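Local coordinates for MAU2 chromatid cohesion factor homolog (Saccharomyces cerevisiae, PDB 4XDN), which forms a complex with SCC2 that is required for the association of cohesin with chromosomes, and so takes part in sister chromatid cohesion, at residues Val603-Val606 with Ile607-His611; Cys590-Met593 with Cys594-Gln597; Asn628-Leu631 with Glu632-Lys636; Val505-Leu508 with Trp509-His513. All blocks are in the same frame, centred on the assembly; numbering follows the deposited sequence.

Interaction 1. Residues Val603-Val606 with Ile607-His611; sequences VQYV and IGIWH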
# COMPACT_ATOMS: atom_id res chain seq x y z
N VAL A 603 28.35 -16.45 -11.39
CA VAL A 603 27.95 -15.76 -12.60
C VAL A 603 29.19 -15.26 -13.34
O VAL A 603 29.32 -15.44 -14.56
CB VAL A 603 26.99 -14.57 -12.29
CG1 VAL A 603 26.79 -13.68 -13.52
CG2 VAL A 603 25.65 -15.09 -11.79
N GLN A 604 30.11 -14.64 -12.60
CA GLN A 604 31.33 -14.09 -13.17
C GLN A 604 32.18 -15.19 -13.80
O GLN A 604 32.83 -14.99 -14.83
CB GLN A 604 32.14 -13.35 -12.11
CG GLN A 604 33.27 -12.48 -12.68
CD GLN A 604 34.03 -11.73 -11.60
OE1 GLN A 604 34.21 -12.23 -10.49
NE2 GLN A 604 34.49 -10.53 -11.92
N TYR A 605 32.18 -16.36 -13.17
CA TYR A 605 32.93 -17.51 -13.67
C TYR A 605 32.41 -17.94 -15.04
O TYR A 605 33.19 -18.13 -15.97
CB TYR A 605 32.85 -18.67 -12.67
CG TYR A 605 33.52 -19.94 -13.15
CD1 TYR A 605 34.90 -20.10 -13.10
CD2 TYR A 605 32.76 -21.00 -13.65
CE1 TYR A 605 35.50 -21.26 -13.53
CE2 TYR A 605 33.36 -22.16 -14.08
CZ TYR A 605 34.73 -22.29 -14.02
OH TYR A 605 35.33 -23.45 -14.46
N VAL A 606 31.09 -18.09 -15.16
CA VAL A 606 30.48 -18.47 -16.42
C VAL A 606 30.76 -17.40 -17.48
O VAL A 606 31.10 -17.72 -18.62
CB VAL A 606 28.95 -18.68 -16.26
CG1 VAL A 606 28.27 -18.94 -17.61
CG2 VAL A 606 28.69 -19.84 -15.31
N ILE A 607 30.62 -16.14 -17.09
CA ILE A 607 30.97 -15.02 -17.97
C ILE A 607 32.45 -15.11 -18.34
O ILE A 607 32.84 -14.78 -19.46
CB ILE A 607 30.69 -13.65 -17.31
CG1 ILE A 607 29.23 -13.56 -16.84
CG2 ILE A 607 31.07 -12.51 -18.26
CD1 ILE A 607 28.34 -12.64 -17.65
N GLY A 608 33.26 -15.54 -17.39
CA GLY A 608 34.69 -15.67 -17.60
C GLY A 608 35.02 -16.71 -18.65
O GLY A 608 35.94 -16.51 -19.46
N ILE A 609 34.29 -17.82 -18.65
CA ILE A 609 34.49 -18.86 -19.65
C ILE A 609 34.23 -18.28 -21.04
O ILE A 609 34.99 -18.53 -21.97
CB ILE A 609 33.55 -20.07 -19.42
CG1 ILE A 609 33.85 -20.73 -18.07
CG2 ILE A 609 33.71 -21.10 -20.55
CD1 ILE A 609 32.87 -21.81 -17.68
N TRP A 610 33.16 -17.51 -21.15
CA TRP A 610 32.79 -16.89 -22.42
C TRP A 610 33.86 -15.92 -22.88
O TRP A 610 34.26 -15.92 -24.05
CB TRP A 610 31.45 -16.17 -22.28
CG TRP A 610 31.03 -15.42 -23.50
CD1 TRP A 610 31.14 -15.84 -24.79
CD2 TRP A 610 30.44 -14.12 -23.54
NE1 TRP A 610 30.65 -14.87 -25.64
CE2 TRP A 610 30.21 -13.81 -24.89
CE3 TRP A 610 30.08 -13.19 -22.56
CZ2 TRP A 610 29.64 -12.60 -25.30
CZ3 TRP A 610 29.51 -11.99 -22.97
CH2 TRP A 610 29.30 -11.71 -24.32
N HIS A 611 34.33 -15.08 -21.97
CA HIS A 611 35.34 -14.09 -22.30
C HIS A 611 36.66 -14.74 -22.70
O HIS A 611 37.35 -14.25 -23.58
CB HIS A 611 35.56 -13.14 -21.12
CG HIS A 611 36.47 -12.00 -21.45
ND1 HIS A 611 36.14 -11.02 -22.37
CD2 HIS A 611 37.71 -11.68 -20.99
CE1 HIS A 611 37.13 -10.16 -22.46
NE2 HIS A 611 38.09 -10.53 -21.64
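Ile-609 leans over the Tyr-605 ring, and this is the tight side of the turn. Its CD1 lies 3.7 Å from Tyr-605 CE2, while CG1 stands 4.3 Å above the ring plane, displaced toward the rim rather than centred. The same CG1 also rests 3.4 Å from Tyr-605 O. Both torsions serve this: Ile-609 holds CG1 beside its own backbone N (chi1 -62°), whereas Tyr-605 has CG trans to its N (176°), which brings the ring alongside the next turn. Substituting alanine for Ile-609 would probably strip this part of the tyrosine face of its aliphatic cover and open a gap beside it.

The Val-603 and Ile-607 side chains meet more loosely. They run side by side and point the same way, yet their CG1 atoms come no closer than 4.1 Å. Against the backbone, though, Ile-607 CG1 presses on Val-603 O at 3.0 Å. What draws Ile-607 in is a straight bond of 2.9 Å from its N to Val-603 O, in the carbonyl plane. Gly-608 N to Gln-604 O is shorter, 2.7 Å, but bent. Neither side faces solvent, for all touching residues are buried. The chain of another protein in the assembly packs on Tyr-605 and Ile-609, and Tyr-605 OH is hydrogen-bonded to its backbone; helices 562-575 and 580-593 pack against Ile-607. The Gln-604 amide bonds to Phe-591 O.

The four i to i+4 bonds make this regular alpha-helix, here in an all-helical stack whose antiparallel neighbours are consistent with a TPR-like superhelix.

Interaction 2. Residues Cys590-Met593 with Cys594-Gln597; sequences CFDM and CRQQ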
# COMPACT_ATOMS: atom_id res chain seq x y z
N CYS A 590 31.00 -7.23 -19.19
CA CYS A 590 30.22 -8.14 -18.37
C CYS A 590 31.09 -8.74 -17.27
O CYS A 590 30.71 -8.77 -16.10
CB CYS A 590 29.63 -9.27 -19.21
SG CYS A 590 28.25 -8.81 -20.27
N PHE A 591 32.27 -9.21 -17.67
CA PHE A 591 33.21 -9.86 -16.78
C PHE A 591 33.56 -8.95 -15.61
O PHE A 591 33.49 -9.36 -14.44
CB PHE A 591 34.48 -10.26 -17.55
CG PHE A 591 35.32 -11.32 -16.89
CD1 PHE A 591 34.75 -12.30 -16.09
CD2 PHE A 591 36.69 -11.36 -17.10
CE1 PHE A 591 35.53 -13.28 -15.50
CE2 PHE A 591 37.48 -12.33 -16.51
CZ PHE A 591 36.90 -13.29 -15.71
N ASP A 592 33.92 -7.72 -15.92
CA ASP A 592 34.37 -6.77 -14.91
C ASP A 592 33.21 -6.26 -14.05
O ASP A 592 33.40 -5.98 -12.87
CB ASP A 592 35.08 -5.59 -15.57
CG ASP A 592 35.69 -4.64 -14.55
OD1 ASP A 592 36.81 -4.92 -14.08
OD2 ASP A 592 35.06 -3.61 -14.23
N MET A 593 32.02 -6.16 -14.63
CA MET A 593 30.86 -5.61 -13.93
C MET A 593 30.49 -6.42 -12.70
O MET A 593 30.00 -5.87 -11.71
CB MET A 593 29.66 -5.54 -14.88
CG MET A 593 29.68 -4.38 -15.87
SD MET A 593 28.78 -2.92 -15.32
CE MET A 593 29.98 -2.14 -14.23
N CYS A 594 30.72 -7.73 -12.75
CA CYS A 594 30.32 -8.65 -11.69
C CYS A 594 30.91 -8.30 -10.32
O CYS A 594 30.39 -8.74 -9.29
CB CYS A 594 30.73 -10.08 -12.05
SG CYS A 594 29.78 -10.82 -13.40
N ARG A 595 31.99 -7.52 -10.30
CA ARG A 595 32.69 -7.24 -9.05
C ARG A 595 31.93 -6.26 -8.15
O ARG A 595 32.23 -6.13 -6.97
CB ARG A 595 34.08 -6.68 -9.34
CG ARG A 595 34.11 -5.22 -9.77
CD ARG A 595 35.53 -4.77 -10.08
NE ARG A 595 35.74 -3.36 -9.74
CZ ARG A 595 35.75 -2.88 -8.50
NH1 ARG A 595 35.56 -3.69 -7.47
NH2 ARG A 595 35.95 -1.58 -8.29
N GLN A 596 30.94 -5.58 -8.72
CA GLN A 596 30.26 -4.48 -8.03
C GLN A 596 29.37 -4.96 -6.89
O GLN A 596 29.04 -4.18 -5.99
CB GLN A 596 29.43 -3.67 -9.03
CG GLN A 596 30.24 -3.06 -10.17
CD GLN A 596 30.81 -1.70 -9.82
OE1 GLN A 596 30.43 -0.69 -10.41
NE2 GLN A 596 31.73 -1.67 -8.87
N GLN A 597 28.97 -6.23 -6.91
CA GLN A 597 28.13 -6.80 -5.86
C GLN A 597 28.61 -8.19 -5.46
O GLN A 597 29.20 -8.91 -6.26
CB GLN A 597 26.67 -6.87 -6.31
CG GLN A 597 26.00 -5.52 -6.50
CD GLN A 597 24.60 -5.63 -7.08
OE1 GLN A 597 24.08 -6.73 -7.29
NE2 GLN A 597 23.98 -4.49 -7.33
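Gln-596 bends back over the last turn of helix 580-593 to meet Met-593. Its CG sits 3.2 Å from Met-593 O, and the methionine CE reaches within 4.1 Å of Gln-596 OE1, a loose methyl-to-oxygen touch made possible by the kinks at chi2 and chi3 of Met-593. The same carbonyl accepts Gln-596 N at 3.1 Å; the N-H points straight at the oxygen but arrives from above the carbonyl plane, 40° out of it. One residue back, Arg-595 N makes a weak bond of 3.3 Å to Asp-592 O. Both bonds span three residues, so the chain winds more tightly as the helix runs out.

Arg-595 places CG between its backbone N and carbonyl carbon (chi1 77°), setting that atom 3.3 Å from Asp-592 O. The two charged ends face each other only at a distance: Asp-592 OD2 and Arg-595 NE are 4.5 Å apart, beyond a salt bridge. Gln-596 NE2 lies over the centre of the guanidinium face.

Further out, Cys-594 packs on Val-603 and Gln-604 of helix 601-618, Phe-591 reaches Lys-630 of helix 621-638, and Met-593 and Gln-596 lean on Ile-566 and Leu-562 of helix 562-575.

Interaction 3. Residues Asn628-Leu631 with Glu632-Lys636; sequences NAKL and EALVK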
# COMPACT_ATOMS: atom_id res chain seq x y z
N ASN A 628 42.52 -16.40 -17.64
CA ASN A 628 42.78 -17.70 -17.01
C ASN A 628 43.09 -17.51 -15.54
O ASN A 628 42.62 -18.27 -14.69
CB ASN A 628 43.93 -18.42 -17.71
CG ASN A 628 43.46 -19.43 -18.73
OD1 ASN A 628 42.52 -20.19 -18.49
ND2 ASN A 628 44.11 -19.45 -19.89
N ALA A 629 43.89 -16.50 -15.23
CA ALA A 629 44.26 -16.19 -13.86
C ALA A 629 43.02 -15.85 -13.04
O ALA A 629 42.88 -16.30 -11.90
CB ALA A 629 45.25 -15.03 -13.82
N LYS A 630 42.12 -15.06 -13.62
CA LYS A 630 40.91 -14.66 -12.92
C LYS A 630 40.01 -15.86 -12.67
O LYS A 630 39.38 -15.97 -11.62
CB LYS A 630 40.16 -13.59 -13.72
CG LYS A 630 38.87 -13.10 -13.05
CD LYS A 630 39.13 -12.50 -11.68
CE LYS A 630 37.84 -12.01 -11.04
NZ LYS A 630 38.07 -11.45 -9.69
N LEU A 631 39.96 -16.77 -13.64
CA LEU A 631 39.18 -17.99 -13.49
C LEU A 631 39.76 -18.86 -12.39
O LEU A 631 39.02 -19.43 -11.59
CB LEU A 631 39.13 -18.77 -14.81
CG LEU A 631 38.30 -18.14 -15.93
CD1 LEU A 631 38.46 -18.95 -17.21
CD2 LEU A 631 36.83 -18.03 -15.55
N GLU A 632 41.09 -18.95 -12.35
CA GLU A 632 41.76 -19.69 -11.28
C GLU A 632 41.45 -19.07 -9.92
O GLU A 632 41.23 -19.78 -8.94
CB GLU A 632 43.28 -19.72 -11.52
CG GLU A 632 43.70 -20.65 -12.65
CD GLU A 632 45.19 -20.61 -12.93
OE1 GLU A 632 45.93 -19.91 -12.20
OE2 GLU A 632 45.63 -21.28 -13.88
N ALA A 633 41.42 -17.74 -9.87
CA ALA A 633 41.13 -17.04 -8.63
C ALA A 633 39.70 -17.31 -8.18
O ALA A 633 39.43 -17.46 -6.99
CB ALA A 633 41.37 -15.54 -8.79
N LEU A 634 38.78 -17.36 -9.14
CA LEU A 634 37.38 -17.60 -8.84
C LEU A 634 37.15 -19.02 -8.34
O LEU A 634 36.35 -19.24 -7.43
CB LEU A 634 36.51 -17.34 -10.07
CG LEU A 634 36.31 -15.87 -10.43
CD1 LEU A 634 35.71 -15.74 -11.82
CD2 LEU A 634 35.41 -15.18 -9.39
N VAL A 635 37.85 -19.98 -8.93
CA VAL A 635 37.74 -21.37 -8.50
C VAL A 635 38.17 -21.53 -7.04
O VAL A 635 37.55 -22.28 -6.29
CB VAL A 635 38.60 -22.31 -9.39
CG1 VAL A 635 38.71 -23.71 -8.78
CG2 VAL A 635 37.99 -22.40 -10.79
N LYS A 636 39.22 -20.82 -6.64
CA LYS A 636 39.73 -20.94 -5.28
C LYS A 636 38.74 -20.37 -4.27
O LYS A 636 38.54 -20.94 -3.19
CB LYS A 636 41.08 -20.23 -5.14
CG LYS A 636 41.67 -20.30 -3.74
CD LYS A 636 43.19 -20.43 -3.75
CE LYS A 636 43.87 -19.24 -4.43
NZ LYS A 636 43.52 -17.95 -3.78
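Leu-634 folds back on the turn before it, with Lys-630 as its main partner. Its CB lies 3.5 Å from Lys-630 O and nearly as close to Leu-631 O. CG is nearer still, 3.3 Å from Lys-630 O, because chi1 of -75° sets it beside the leucine's own backbone N, on the side where the preceding turn presents its carbonyls. The bend at chi2 of Lys-630 carries its CE to within 4.2 Å of that same Leu-634 CG, where the two side chains cross at a slant. Of the branches, CD1 still brushes Lys-630 O at 3.7 Å and also meets Tyr-605 across the helix pair, while CD2 reaches across to Gln-604 of helix 601-618.

Beneath this runs an ordinary alpha-helix near the C-terminal end of the chain, antiparallel to helix 601-618, as expected in a stack of helical hairpins. Leu-634 N bonds to Lys-630 O at 2.9 Å, and the bond from Val-635 N to Leu-631 O measures 3.0 Å.

On another flank, Glu-632 lays CG 3.3 Å from Asn-628 O and packs, with Leu-631, on apolar side chains of another protein's chain; Val-635 touches that chain's backbone and sets its own CG2 3.2 Å from Leu-631 O.

Interaction 4. Residues Val505-Leu508 with Trp509-His513; sequences VTIL and WLFSH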
# COMPACT_ATOMS: atom_id res chain seq x y z
N VAL A 505 11.64 -12.25 -17.55
CA VAL A 505 10.88 -13.36 -18.11
C VAL A 505 11.54 -13.86 -19.39
O VAL A 505 11.74 -15.06 -19.57
CB VAL A 505 9.42 -12.96 -18.39
CG1 VAL A 505 8.66 -14.07 -19.13
CG2 VAL A 505 8.70 -12.63 -17.10
N THR A 506 11.89 -12.93 -20.28
CA THR A 506 12.54 -13.27 -21.55
C THR A 506 13.87 -13.97 -21.31
O THR A 506 14.16 -15.01 -21.91
CB THR A 506 12.78 -12.01 -22.40
OG1 THR A 506 11.53 -11.38 -22.70
CG2 THR A 506 13.49 -12.35 -23.71
N ILE A 507 14.69 -13.38 -20.44
CA ILE A 507 16.01 -13.91 -20.11
C ILE A 507 15.92 -15.34 -19.57
O ILE A 507 16.67 -16.22 -20.00
CB ILE A 507 16.71 -13.00 -19.07
CG1 ILE A 507 17.55 -11.92 -19.78
CG2 ILE A 507 17.63 -13.79 -18.15
CD1 ILE A 507 16.89 -11.25 -20.97
N LEU A 508 15.00 -15.57 -18.64
CA LEU A 508 14.86 -16.88 -18.01
C LEU A 508 14.34 -17.92 -18.99
O LEU A 508 14.74 -19.09 -18.93
CB LEU A 508 13.93 -16.79 -16.80
CG LEU A 508 14.46 -16.04 -15.57
CD1 LEU A 508 13.38 -15.97 -14.50
CD2 LEU A 508 15.72 -16.70 -15.01
N TRP A 509 13.45 -17.51 -19.88
CA TRP A 509 12.92 -18.42 -20.90
C TRP A 509 14.03 -18.84 -21.86
O TRP A 509 14.19 -20.02 -22.16
CB TRP A 509 11.77 -17.78 -21.67
CG TRP A 509 11.00 -18.75 -22.51
CD1 TRP A 509 9.88 -19.45 -22.14
CD2 TRP A 509 11.29 -19.15 -23.86
NE1 TRP A 509 9.46 -20.24 -23.17
CE2 TRP A 509 10.30 -20.08 -24.24
CE3 TRP A 509 12.28 -18.80 -24.78
CZ2 TRP A 509 10.28 -20.67 -25.50
CZ3 TRP A 509 12.26 -19.39 -26.03
CH2 TRP A 509 11.26 -20.31 -26.38
N LEU A 510 14.79 -17.86 -22.33
CA LEU A 510 15.86 -18.12 -23.29
C LEU A 510 16.98 -18.94 -22.66
O LEU A 510 17.55 -19.83 -23.30
CB LEU A 510 16.41 -16.81 -23.85
CG LEU A 510 15.44 -16.04 -24.75
CD1 LEU A 510 15.99 -14.66 -25.08
CD2 LEU A 510 15.16 -16.80 -26.03
N PHE A 511 17.30 -18.65 -21.40
CA PHE A 511 18.31 -19.42 -20.67
C PHE A 511 17.91 -20.89 -20.55
O PHE A 511 18.77 -21.77 -20.58
CB PHE A 511 18.54 -18.84 -19.27
CG PHE A 511 19.43 -17.62 -19.23
CD1 PHE A 511 20.09 -17.16 -20.37
CD2 PHE A 511 19.63 -16.95 -18.04
CE1 PHE A 511 20.91 -16.05 -20.31
CE2 PHE A 511 20.44 -15.83 -17.98
CZ PHE A 511 21.08 -15.39 -19.11
N SER A 512 16.61 -21.14 -20.43
CA SER A 512 16.11 -22.49 -20.18
C SER A 512 15.72 -23.24 -21.46
O SER A 512 15.38 -24.42 -21.41
CB SER A 512 14.91 -22.43 -19.24
OG SER A 512 13.88 -21.62 -19.78
N HIS A 513 15.79 -22.56 -22.61
CA HIS A 513 15.38 -23.15 -23.88
C HIS A 513 16.48 -23.15 -24.95
O HIS A 513 16.26 -23.62 -26.06
CB HIS A 513 14.15 -22.41 -24.43
CG HIS A 513 12.90 -22.69 -23.67
ND1 HIS A 513 12.55 -22.01 -22.52
CD2 HIS A 513 11.90 -23.58 -23.89
CE1 HIS A 513 11.39 -22.47 -22.07
NE2 HIS A 513 10.98 -23.42 -22.89
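Ile-507 and Phe-511, one turn apart, make the main apolar contact. Ile-507 CG2 lies over the face of the phenylalanine ring, 3.9 Å from its centroid and 29° off the normal, a CH-pi contact. Its nearest ring atom is Phe-511 CE2, at 3.5 Å. The ring lies nearly flush with its own CA-CB bond (chi2 -6°), which turns a face to Ile-507, and Ile-507 O also sits over a face, 3.2 Å from Phe-511 CG. Replacing Phe-511 with alanine would probably leave the Ile-507 methyl without its aromatic partner and open a gap in this buried layer. Alongside, Thr-506 CG2 and Leu-510 CD1 touch at 3.7 Å, their side chains pointing the same way.

The backbone bonds are helical: Trp-509 N to Val-505 O, Leu-510 N to Thr-506 O and Phe-511 N to Ile-507 O are all of normal length. Toward the C-terminal end the backbone bonds weaken, as from Ser-512 N to Leu-508 O, and side chains join in. Ser-512 OG stands 2.8 Å from Leu-508 O and close to Trp-509 O too, with its proton unassigned between them, and it also bonds to Tyr-457 OH. His-513 ND1 donates to Trp-509 O at 2.6 Å, the oxygen lying almost in the imidazole plane.

Among aromatic contacts, the same imidazole lies over the Trp-509 ring, ND1 being 3.3 Å above its plane.

Around the turn, Tyr-532 of helix 526-543 stacks on Trp-509, Leu-571 of helix 562-575 meets Ile-507, Leu-510 and Phe-511, Val-505 packs on helix 472-490, and Leu-508 on helix 446-466.

How the interactions relate
Running from the N terminus, the chain passes interaction 4 in helix 499-513, then interaction 2 at the end of helix 580-593, interaction 1 in helix 601-618 and interaction 3 in helix 621-638. All are local turns in series, so none nests in or crosses another and none closes a long loop; interaction 2 marks the exit from its helix into the connection toward 601-618. Interaction 1 is the middle layer, touching interactions 2 and 3, each with its centre about 10 Å away, while interactions 2 and 3 also touch directly. Interaction 4 stands apart, its nearest atoms about 8 Å from interaction 1; helix 562-575 packs against both.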